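Local coordinates for conserved membrane protein (Chlamydia abortus, PDB 6GZU), which combines deubiquitinating and acetyltransferase activities in a CE-clan effector that induces Golgi fragmentation, this chain being its C-terminal part with the Ulp1-like protease domain, at residues Y103-H108 and H134-I139; P45-S50 and E115-M120; D151-F156 and P196-S201; R145-F150 and S185-K190. All coordinates share one frame; numbering follows the deposited sequence. Where two conformers were deposited one is given.

Interaction 1: residues Y103-H108 and H134-I139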
# COMPACT_ATOMS: atom_id res chain seq x y z
N TYR A 103 -0.64 0.56 0.80
CA TYR A 103 0.69 0.21 1.25
C TYR A 103 1.41 -0.66 0.26
O TYR A 103 1.04 -1.82 0.03
CB TYR A 103 0.60 -0.64 2.54
CG TYR A 103 0.03 0.11 3.71
CD1 TYR A 103 -1.36 0.27 3.87
CD2 TYR A 103 0.89 0.75 4.61
CE1 TYR A 103 -1.86 1.01 4.95
CE2 TYR A 103 0.41 1.51 5.68
CZ TYR A 103 -0.96 1.66 5.83
OH TYR A 103 -1.40 2.41 6.90
N PRO A 104 2.51 -0.15 -0.29
CA PRO A 104 3.40 -1.03 -1.08
C PRO A 104 3.99 -2.07 -0.15
O PRO A 104 4.46 -1.74 0.97
CB PRO A 104 4.50 -0.06 -1.58
CG PRO A 104 3.78 1.32 -1.56
CD PRO A 104 2.90 1.27 -0.35
N LEU A 105 3.98 -3.33 -0.57
CA LEU A 105 4.41 -4.43 0.27
C LEU A 105 5.46 -5.23 -0.51
O LEU A 105 5.16 -5.71 -1.61
CB LEU A 105 3.20 -5.29 0.70
CG LEU A 105 3.41 -6.30 1.84
CD1 LEU A 105 2.15 -6.75 2.51
CD2 LEU A 105 3.99 -7.57 1.17
N TRP A 106 6.64 -5.37 0.08
CA TRP A 106 7.83 -5.99 -0.51
C TRP A 106 7.93 -7.43 -0.01
O TRP A 106 7.70 -7.69 1.16
CB TRP A 106 9.06 -5.23 -0.05
CG TRP A 106 10.31 -5.65 -0.72
CD1 TRP A 106 10.86 -5.08 -1.83
CD2 TRP A 106 11.22 -6.70 -0.30
NE1 TRP A 106 12.04 -5.73 -2.16
CE2 TRP A 106 12.29 -6.71 -1.24
CE3 TRP A 106 11.24 -7.63 0.75
CZ2 TRP A 106 13.35 -7.61 -1.15
CZ3 TRP A 106 12.30 -8.54 0.83
CH2 TRP A 106 13.33 -8.51 -0.10
N HIS A 107 8.26 -8.37 -0.91
CA HIS A 107 8.40 -9.78 -0.54
C HIS A 107 9.51 -10.48 -1.26
O HIS A 107 9.76 -10.20 -2.43
CB HIS A 107 7.10 -10.54 -0.83
CG HIS A 107 7.09 -11.92 -0.25
ND1 HIS A 107 7.06 -12.14 1.11
CD2 HIS A 107 7.10 -13.14 -0.85
CE1 HIS A 107 7.06 -13.45 1.33
NE2 HIS A 107 7.08 -14.08 0.17
N HIS A 108 10.12 -11.43 -0.58
CA HIS A 108 11.05 -12.36 -1.20
C HIS A 108 10.78 -13.71 -0.56
O HIS A 108 10.69 -13.81 0.66
CB HIS A 108 12.50 -11.97 -0.95
CG HIS A 108 13.46 -12.73 -1.80
ND1 HIS A 108 13.81 -14.04 -1.56
CD2 HIS A 108 14.13 -12.37 -2.93
CE1 HIS A 108 14.66 -14.45 -2.48
NE2 HIS A 108 14.88 -13.45 -3.32
N HIS A 134 9.84 -8.43 -5.11
CA HIS A 134 8.50 -8.48 -5.68
C HIS A 134 7.65 -7.51 -4.88
O HIS A 134 7.76 -7.46 -3.67
CB HIS A 134 7.86 -9.89 -5.65
CG HIS A 134 6.50 -9.94 -6.28
ND1 HIS A 134 6.30 -9.61 -7.61
CD2 HIS A 134 5.27 -10.21 -5.77
CE1 HIS A 134 5.01 -9.70 -7.89
NE2 HIS A 134 4.36 -10.08 -6.80
N TRP A 135 6.86 -6.71 -5.59
CA TRP A 135 5.99 -5.71 -4.98
C TRP A 135 4.54 -6.07 -5.14
O TRP A 135 4.12 -6.49 -6.22
CB TRP A 135 6.24 -4.36 -5.65
CG TRP A 135 7.57 -3.77 -5.36
CD1 TRP A 135 8.66 -3.72 -6.18
CD2 TRP A 135 7.93 -3.07 -4.20
NE1 TRP A 135 9.71 -3.07 -5.56
CE2 TRP A 135 9.26 -2.63 -4.34
CE3 TRP A 135 7.25 -2.77 -3.01
CZ2 TRP A 135 9.92 -1.92 -3.33
CZ3 TRP A 135 7.90 -2.06 -2.02
CH2 TRP A 135 9.22 -1.64 -2.18
N THR A 136 3.79 -5.91 -4.04
CA THR A 136 2.34 -6.06 -4.04
C THR A 136 1.75 -4.87 -3.31
O THR A 136 2.49 -3.98 -2.86
CB THR A 136 1.93 -7.35 -3.34
OG1 THR A 136 2.41 -7.35 -1.99
CG2 THR A 136 2.51 -8.58 -4.05
N LEU A 137 0.42 -4.81 -3.20
CA LEU A 137 -0.23 -3.63 -2.61
C LEU A 137 -1.33 -4.09 -1.66
O LEU A 137 -2.15 -4.93 -2.04
CB LEU A 137 -0.85 -2.78 -3.73
CG LEU A 137 -1.55 -1.49 -3.28
CD1 LEU A 137 -0.50 -0.51 -2.73
CD2 LEU A 137 -2.35 -0.87 -4.44
N VAL A 138 -1.41 -3.50 -0.47
CA VAL A 138 -2.53 -3.76 0.46
C VAL A 138 -3.25 -2.43 0.59
O VAL A 138 -2.65 -1.39 0.95
CB VAL A 138 -2.01 -4.23 1.84
CG1 VAL A 138 -3.15 -4.26 2.89
CG2 VAL A 138 -1.36 -5.61 1.72
N ILE A 139 -4.55 -2.42 0.30
CA ILE A 139 -5.35 -1.22 0.47
C ILE A 139 -6.34 -1.45 1.61
O ILE A 139 -7.09 -2.45 1.63
CB ILE A 139 -6.18 -0.93 -0.81
CG1 ILE A 139 -5.28 -0.79 -2.05
CG2 ILE A 139 -7.06 0.36 -0.57
CD1 ILE A 139 -6.05 -0.76 -3.36
O HOH W 1 5.25 -8.17 -2.08
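Trp106 and Trp135 form an edge-to-face (T-shaped) pair where strands 100-107 and 134-141 run antiparallel. The five-membered ring of Trp106 turns its edge to the six-membered ring of Trp135, the planes lying at 80°, and its CD1 sits near the rim of that ring, 3.6 Å from Trp135 CZ2. Trp106 CB lies over the same ring as a CH-pi contact. Trp106 holds CG anti to the backbone N (chi1 -172°), whereas Trp135 has CG beside its N (chi1 -68°) and its six-membered ring comes up to the partner strand. Pro104 CB adds to this patch, 4.0 Å from Trp135 CZ3. Trp106 NE1 is bonded to Ser133.

The other face carries Tyr103, Leu105 and His107 against Val138, Thr136 and His134. Leu105 and Thr136 lie side by side, pointing the same way, with Leu105 CD2 3.5 Å from Thr136 OG1; farther along, Leu105 CD1 meets Val138 CG2 at 3.8 Å. A water donates to His134 O and accepts from Thr136 OG1, which it approaches to 3.0 Å. Between the faces runs a ladder of six backbone hydrogen bonds, among them Leu105 N to Thr136 O (2.8 Å) and the longer His134 N to His107 O (3.2 Å).

No salt bridge spans this buried contact; apolar surface and paired amides carry it. The ladder fixes the strand that presents His134, whose NE2 bonds Asp151 and whose side chain touches Cys204, an arrangement consistent with the Cys-His-Asp triad of CE-clan enzymes.

Interaction 2: residues P45-S50 and E115-M120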
# COMPACT_ATOMS: atom_id res chain seq x y z
N PRO A 45 9.35 0.41 3.14
CA PRO A 45 8.20 -0.34 2.60
C PRO A 45 7.71 -1.33 3.65
O PRO A 45 8.46 -1.67 4.57
CB PRO A 45 8.80 -1.19 1.46
CG PRO A 45 10.22 -0.65 1.27
CD PRO A 45 10.64 0.03 2.53
N SER A 46 6.48 -1.79 3.51
CA SER A 46 5.95 -2.84 4.41
C SER A 46 6.30 -4.22 3.87
O SER A 46 6.71 -4.36 2.70
CB SER A 46 4.43 -2.73 4.49
OG SER A 46 4.05 -1.42 4.97
N THR A 47 6.15 -5.24 4.72
CA THR A 47 6.31 -6.64 4.31
C THR A 47 5.15 -7.41 4.90
O THR A 47 4.36 -6.86 5.69
CB THR A 47 7.60 -7.27 4.90
OG1 THR A 47 7.46 -7.41 6.33
CG2 THR A 47 8.83 -6.41 4.60
N CYS A 48 5.04 -8.69 4.62
CA CYS A 48 3.96 -9.47 5.22
C CYS A 48 4.05 -9.49 6.75
O CYS A 48 3.04 -9.66 7.41
CB CYS A 48 3.93 -10.90 4.67
SG CYS A 48 5.47 -11.85 4.88
N PHE A 49 5.24 -9.32 7.30
CA PHE A 49 5.44 -9.37 8.74
C PHE A 49 5.20 -8.02 9.40
O PHE A 49 4.92 -8.00 10.59
CB PHE A 49 6.85 -9.87 9.09
CG PHE A 49 7.12 -11.26 8.65
CD1 PHE A 49 6.44 -12.31 9.19
CD2 PHE A 49 8.07 -11.51 7.69
CE1 PHE A 49 6.68 -13.61 8.78
CE2 PHE A 49 8.34 -12.80 7.29
CZ PHE A 49 7.66 -13.87 7.84
N SER A 50 5.29 -6.93 8.64
CA SER A 50 5.21 -5.60 9.25
C SER A 50 3.96 -4.84 8.86
O SER A 50 3.64 -3.81 9.49
CB SER A 50 6.44 -4.77 8.92
OG SER A 50 6.40 -4.43 7.55
N GLU A 115 13.36 -10.94 10.77
CA GLU A 115 14.77 -10.56 10.66
C GLU A 115 15.30 -10.82 9.25
O GLU A 115 15.86 -9.91 8.60
CB GLU A 115 15.64 -11.28 11.71
N GLU A 116 15.09 -12.03 8.74
CA GLU A 116 15.47 -12.33 7.36
C GLU A 116 14.79 -11.40 6.33
O GLU A 116 15.47 -10.85 5.45
CB GLU A 116 15.19 -13.80 7.01
CG GLU A 116 16.13 -14.80 7.68
CD GLU A 116 15.64 -16.23 7.53
OE1 GLU A 116 14.80 -16.48 6.63
OE2 GLU A 116 16.08 -17.10 8.33
N MET A 117 13.48 -11.19 6.44
CA MET A 117 12.77 -10.36 5.47
C MET A 117 13.31 -8.93 5.55
O MET A 117 13.55 -8.26 4.54
CB MET A 117 11.25 -10.34 5.73
CG MET A 117 10.44 -9.77 4.56
SD MET A 117 10.47 -10.82 3.10
CE MET A 117 9.38 -12.16 3.65
N ASN A 118 13.50 -8.45 6.78
CA ASN A 118 14.01 -7.10 6.88
C ASN A 118 15.41 -6.84 6.35
O ASN A 118 15.66 -5.82 5.70
CB ASN A 118 13.83 -6.55 8.27
CG ASN A 118 12.73 -5.59 8.30
OD1 ASN A 118 11.58 -5.95 7.99
ND2 ASN A 118 13.06 -4.33 8.51
N SER A 119 16.31 -7.78 6.61
CA SER A 119 17.68 -7.64 6.16
C SER A 119 17.71 -7.65 4.65
O SER A 119 18.40 -6.83 4.02
CB SER A 119 18.54 -8.76 6.71
OG SER A 119 19.84 -8.63 6.17
N MET A 120 16.97 -8.59 4.06
CA MET A 120 16.86 -8.67 2.62
C MET A 120 16.25 -7.40 2.06
O MET A 120 16.76 -6.82 1.11
CB MET A 120 16.04 -9.87 2.19
CG MET A 120 16.65 -11.17 2.58
SD MET A 120 15.84 -12.50 1.67
CE MET A 120 16.20 -11.89 0.02
O HOH W 2 9.62 -7.54 7.94
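Met117 of helix 114-124 packs against Thr47, Cys48 and Phe49 of the loop ahead of helix 51-58. Its chain bends at chi2 (68°) and again at chi3 (73°), which curls the methyl CE round towards the loop. Thr47 and Met117 slide past each other in opposite directions, Thr47 CG2 resting 3.7 Å from Met117 CG. Phe49 crosses Met117 at about a right angle: Met117 CB lies in plane at the ring edge, 3.9 Å from Phe49 CD2, while Met117 CE comes within 3.8 Å of Phe49 CE2 and 4.1 Å of Cys48 SG.

The polar side is looser. No direct hydrogen bond joins the segments; a water sits between Thr47 OG1 (2.7 Å) and Asn118 OD1, to which it donates over a distance so short that its exact position is doubtful. Thr47 OG1 also takes weak bonds from Phe49 N and Ser50 N, while Thr47 N donates to Ser50 OG at 3.0 Å. With the backbone bond Ser50 N to Thr47 O, these bonds favour a compact turn; the Thr47 methyl CG2 meets the helix. Phe49 and Asn118, both partly exposed, mark the solvent border.

Met117 also packs on Trp106 and His107 of strand 100-107, and Thr47 reaches Met121 one turn along helix 114-124. Ser46 pairs by backbone bonds with Pro104 and Trp106, so the loop runs along that strand, with helix 114-124 packed against both, before entering helix 51-58.

Interaction 3: residues D151-F156 and P196-S201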
# COMPACT_ATOMS: atom_id res chain seq x y z
N ASP A 151 -1.73 -8.44 -6.18
CA ASP A 151 -0.48 -9.06 -6.60
C ASP A 151 -0.64 -9.37 -8.06
O ASP A 151 -1.47 -10.21 -8.44
CB ASP A 151 -0.29 -10.35 -5.82
CG ASP A 151 0.94 -11.13 -6.25
OD1 ASP A 151 1.72 -10.62 -7.08
OD2 ASP A 151 1.10 -12.24 -5.78
N SER A 152 0.15 -8.69 -8.91
CA SER A 152 0.08 -8.92 -10.35
C SER A 152 0.50 -10.32 -10.73
O SER A 152 0.19 -10.76 -11.85
CB SER A 152 0.93 -7.89 -11.13
OG SER A 152 2.23 -7.71 -10.56
N LEU A 153 1.16 -11.06 -9.83
CA LEU A 153 1.49 -12.45 -10.10
C LEU A 153 0.53 -13.43 -9.38
O LEU A 153 0.80 -14.65 -9.37
CB LEU A 153 2.94 -12.72 -9.71
CG LEU A 153 3.96 -12.13 -10.69
CD1 LEU A 153 5.39 -12.37 -10.24
CD2 LEU A 153 3.78 -12.71 -12.11
N ALA A 154 -0.56 -12.87 -8.81
CA ALA A 154 -1.66 -13.58 -8.11
C ALA A 154 -1.28 -14.26 -6.83
O ALA A 154 -1.89 -13.99 -5.78
CB ALA A 154 -2.34 -14.61 -9.06
N ASN A 155 -0.34 -15.20 -6.89
CA ASN A 155 0.00 -15.98 -5.69
C ASN A 155 1.48 -16.06 -5.41
O ASN A 155 1.96 -17.06 -4.94
CB ASN A 155 -0.62 -17.37 -5.70
CG ASN A 155 -2.07 -17.31 -5.40
OD1 ASN A 155 -2.49 -17.12 -4.21
ND2 ASN A 155 -2.87 -17.40 -6.44
N PHE A 156 2.19 -14.99 -5.70
CA PHE A 156 3.61 -14.96 -5.40
C PHE A 156 3.92 -15.13 -3.92
O PHE A 156 4.90 -15.80 -3.58
CB PHE A 156 4.19 -13.65 -5.89
CG PHE A 156 5.70 -13.60 -5.87
CD1 PHE A 156 6.38 -13.21 -4.71
CD2 PHE A 156 6.46 -13.93 -6.99
CE1 PHE A 156 7.75 -13.13 -4.65
CE2 PHE A 156 7.83 -13.86 -6.93
CZ PHE A 156 8.50 -13.48 -5.77
N PRO A 196 -2.46 -14.63 -12.96
CA PRO A 196 -1.40 -13.62 -13.14
C PRO A 196 -1.62 -12.75 -14.35
O PRO A 196 -1.96 -13.24 -15.44
CB PRO A 196 -0.15 -14.46 -13.33
CG PRO A 196 -0.48 -15.78 -12.62
CD PRO A 196 -1.93 -16.00 -12.80
N ILE A 197 -1.42 -11.45 -14.17
CA ILE A 197 -1.43 -10.48 -15.26
C ILE A 197 -0.01 -10.04 -15.67
O ILE A 197 0.20 -9.62 -16.79
CB ILE A 197 -2.35 -9.27 -14.94
CG1 ILE A 197 -1.86 -8.52 -13.73
CG2 ILE A 197 -3.79 -9.73 -14.74
CD1 ILE A 197 -2.86 -7.46 -13.27
N GLN A 198 0.96 -10.13 -14.76
CA GLN A 198 2.33 -9.66 -15.02
C GLN A 198 3.03 -10.72 -15.83
O GLN A 198 2.86 -11.90 -15.55
CB GLN A 198 3.07 -9.41 -13.70
CG GLN A 198 4.59 -9.15 -13.83
CD GLN A 198 5.21 -8.96 -12.47
OE1 GLN A 198 4.51 -8.64 -11.51
NE2 GLN A 198 6.50 -9.16 -12.36
N GLN A 199 3.84 -10.29 -16.81
CA GLN A 199 4.45 -11.16 -17.81
C GLN A 199 5.97 -11.16 -17.81
O GLN A 199 6.57 -11.82 -18.64
CB GLN A 199 4.03 -10.72 -19.22
CG GLN A 199 2.55 -10.49 -19.39
CD GLN A 199 1.75 -11.77 -19.31
OE1 GLN A 199 2.27 -12.89 -19.54
NE2 GLN A 199 0.46 -11.63 -19.00
N ASP A 200 6.58 -10.40 -16.92
CA ASP A 200 8.02 -10.32 -16.85
C ASP A 200 8.45 -10.40 -15.39
O ASP A 200 7.64 -10.69 -14.51
CB ASP A 200 8.49 -9.02 -17.50
CG ASP A 200 7.81 -7.82 -16.92
OD1 ASP A 200 7.69 -7.77 -15.67
OD2 ASP A 200 7.38 -6.93 -17.70
N SER A 201 9.71 -10.14 -15.11
CA SER A 201 10.17 -10.38 -13.75
C SER A 201 10.25 -9.07 -12.97
O SER A 201 10.60 -9.07 -11.78
CB SER A 201 11.54 -11.05 -13.79
OG SER A 201 12.31 -10.54 -14.87
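Ser152 meets Gln198 and Ile197 through both its backbone and its side chain. Ser152 O takes two backbone donors: Ile197 N at 2.9 Å, nearly in line with the carbonyl, and Gln198 N at 3.1 Å, from above the carbonyl plane. Ser152 OG donates to Gln198 OE1 over 2.6 Å, in the plane of the amide. Gln198 reaches there because its CG is anti to the backbone N (chi1 170°) and the chain beyond is extended. The other end of the amide is also engaged, Gln198 NE2 donating to Asp200 O at 2.9 Å, which fixes the rotation of the group. Leu153 crosses the glutamine, its CG 3.6 Å from Gln198 OE1, and Ala154 CB touches Pro196 CD at 4.0 Å.

Asp151 opens the type I turn. Its OD1 receives Leu153 N at 2.8 Å from above the carboxylate plane, an Asx turn, and is also the atom bonded to His134; OD2 takes Phe156 N.

Both carboxylate oxygens and both amide ends therefore have partners, leaving the two side chains little freedom. Gln198, six residues ahead of Cys204 and touching it, stands where Ulp1-type proteases carry their oxyanion-hole glutamine, and may play that part here.

Interaction 4: residues R145-F150 and S185-K190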
# COMPACT_ATOMS: atom_id res chain seq x y z
N ARG A 145 -15.18 -0.88 4.18
CA ARG A 145 -14.85 -1.93 5.18
C ARG A 145 -14.22 -3.12 4.46
O ARG A 145 -14.69 -4.30 4.56
CB ARG A 145 -16.05 -2.36 6.01
CG ARG A 145 -16.63 -1.19 6.77
CD ARG A 145 -17.77 -1.70 7.71
NE ARG A 145 -17.29 -2.25 8.96
CZ ARG A 145 -17.27 -3.54 9.26
NH1 ARG A 145 -17.54 -4.47 8.35
NH2 ARG A 145 -16.89 -3.90 10.50
N GLU A 146 -13.15 -2.84 3.72
CA GLU A 146 -12.49 -3.89 2.98
C GLU A 146 -10.99 -3.74 3.07
O GLU A 146 -10.45 -2.62 3.17
CB GLU A 146 -12.95 -3.91 1.50
CG GLU A 146 -12.55 -2.68 0.69
CD GLU A 146 -13.20 -2.61 -0.72
OE1 GLU A 146 -14.25 -3.24 -0.93
OE2 GLU A 146 -12.64 -1.95 -1.65
N VAL A 147 -10.33 -4.89 2.97
CA VAL A 147 -8.88 -4.98 2.80
C VAL A 147 -8.64 -5.63 1.46
O VAL A 147 -9.01 -6.79 1.25
CB VAL A 147 -8.22 -5.80 3.97
CG1 VAL A 147 -6.68 -5.88 3.79
CG2 VAL A 147 -8.60 -5.24 5.34
N VAL A 148 -8.10 -4.84 0.52
CA VAL A 148 -7.84 -5.33 -0.81
C VAL A 148 -6.36 -5.65 -0.99
O VAL A 148 -5.50 -4.83 -0.67
CB VAL A 148 -8.27 -4.25 -1.86
CG1 VAL A 148 -7.90 -4.70 -3.31
CG2 VAL A 148 -9.78 -4.02 -1.71
N PHE A 149 -6.07 -6.84 -1.49
CA PHE A 149 -4.69 -7.23 -1.75
C PHE A 149 -4.50 -7.42 -3.25
O PHE A 149 -5.21 -8.23 -3.90
CB PHE A 149 -4.41 -8.56 -1.04
CG PHE A 149 -3.06 -9.14 -1.37
CD1 PHE A 149 -1.90 -8.48 -1.00
CD2 PHE A 149 -2.96 -10.33 -2.04
CE1 PHE A 149 -0.65 -9.02 -1.28
CE2 PHE A 149 -1.73 -10.88 -2.31
CZ PHE A 149 -0.59 -10.22 -1.95
N PHE A 150 -3.54 -6.68 -3.81
CA PHE A 150 -3.20 -6.79 -5.22
C PHE A 150 -1.82 -7.33 -5.44
O PHE A 150 -0.85 -6.79 -4.94
CB PHE A 150 -3.31 -5.40 -5.89
CG PHE A 150 -2.89 -5.39 -7.33
CD1 PHE A 150 -1.54 -5.26 -7.67
CD2 PHE A 150 -3.82 -5.54 -8.36
CE1 PHE A 150 -1.15 -5.29 -9.01
CE2 PHE A 150 -3.41 -5.56 -9.71
CZ PHE A 150 -2.09 -5.41 -10.01
N SER A 185 -18.11 -6.90 12.70
CA SER A 185 -17.70 -7.96 11.77
C SER A 185 -16.36 -7.63 11.11
O SER A 185 -16.06 -6.47 10.86
CB SER A 185 -18.78 -8.11 10.70
OG SER A 185 -18.96 -6.90 9.96
N PRO A 186 -15.57 -8.65 10.75
CA PRO A 186 -14.32 -8.34 10.06
C PRO A 186 -14.55 -7.60 8.75
O PRO A 186 -15.57 -7.85 8.08
CB PRO A 186 -13.74 -9.73 9.77
CG PRO A 186 -14.25 -10.59 10.87
CD PRO A 186 -15.65 -10.08 11.13
N PHE A 187 -13.64 -6.72 8.38
CA PHE A 187 -13.67 -6.18 7.02
C PHE A 187 -13.58 -7.36 6.05
O PHE A 187 -12.98 -8.42 6.34
CB PHE A 187 -12.45 -5.28 6.77
CG PHE A 187 -12.56 -3.90 7.34
CD1 PHE A 187 -13.48 -3.57 8.32
CD2 PHE A 187 -11.75 -2.90 6.84
CE1 PHE A 187 -13.52 -2.27 8.81
CE2 PHE A 187 -11.81 -1.62 7.32
CZ PHE A 187 -12.72 -1.29 8.30
N ILE A 188 -14.15 -7.20 4.84
CA ILE A 188 -13.97 -8.25 3.83
C ILE A 188 -12.57 -8.19 3.26
O ILE A 188 -12.05 -7.09 3.05
CB ILE A 188 -15.03 -8.11 2.73
CG1 ILE A 188 -14.96 -9.27 1.77
CG2 ILE A 188 -14.88 -6.77 1.98
CD1 ILE A 188 -16.12 -9.31 0.83
N VAL A 189 -11.93 -9.34 3.06
CA VAL A 189 -10.64 -9.44 2.38
C VAL A 189 -10.87 -9.82 0.93
O VAL A 189 -11.50 -10.85 0.61
CB VAL A 189 -9.71 -10.49 3.07
CG1 VAL A 189 -8.37 -10.67 2.28
CG2 VAL A 189 -9.44 -10.08 4.54
N LYS A 190 -10.30 -9.04 0.02
CA LYS A 190 -10.43 -9.31 -1.42
C LYS A 190 -9.02 -9.44 -2.03
O LYS A 190 -8.29 -8.45 -2.14
CB LYS A 190 -11.15 -8.13 -2.12
CG LYS A 190 -12.59 -7.88 -1.63
CD LYS A 190 -13.24 -6.69 -2.34
CE LYS A 190 -14.71 -6.59 -1.95
NZ LYS A 190 -15.38 -5.34 -2.49
O HOH W 3 -13.57 -3.25 -3.98
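Arg145 and Phe187 pack closely just ahead of the parallel strands 146-150 and 188-191. Arg145 CA stands over the centre of the Phe187 ring, 3.5 Å from its centroid, as a CH-pi contact. The arginine chain bends at chi3 (82°), which places NE; one face of the guanidinium lies over Phe187 CD1, the two planes 62° apart. Glu146 CB meets Ile188 CG2 at 3.5 Å, while Val147 CG2 lies farther from Phe187 CB (4.1 Å).

Charged and polar bonds lie in two places. Arg145 NH2 donates to Ser185 O at 2.7 Å and also to Tyr177 O, while Arg145 NH1 makes only a weak bond to Ser185 OG, itself bonded to Asp179. On the sheet face of Glu146, Val148 and Lys190, the extended Lys190 chain carries NZ back to Glu146 OE1 (2.8 Å), met on its syn side but out of the carboxylate plane, in a salt bridge; a water joins that NZ to Glu146 OE2. Arg144 is a second cationic partner of OE1, and Tyr215 bonds OE2, so the carboxylate is likely to stay ionised.

Backbone bonds zip the strands: Ile188 N to Arg145 O, Val147 N to Ile188 O (2.8 Å), Lys190 N to Val147 O and Phe149 N to Lys190 O (2.8 Å).

On the opposite edge of strand 146-150, Arg145 and Glu146 together face Asn141 in a G1 beta bulge. With helix 159-174 connecting the two parallel strands, the whole is a beta-alpha-beta crossover at the sheet edge of the Ulp1-like domain.

Overall arrangement
Interactions 1 and 4 belong to one mixed sheet and are joined by the neighbouring strands 134-141 and 146-150, their centres about 16 Å apart. Interaction 2 lies on the strand 100-107 side, about 11 Å from interaction 1, and its segments alternate with those of interaction 1 along the chain. Interactions 4 and 3 alternate in the same way: residues 145-150 run straight into 151-156, and 185-190 lead on to 196-201. Interaction 3 is about 12 Å from interaction 1. The sheet thus spans from the loop-helix packing to the crossover, with two members of the probable triad, His134 and Asp151, meeting where interactions 1 and 3 touch.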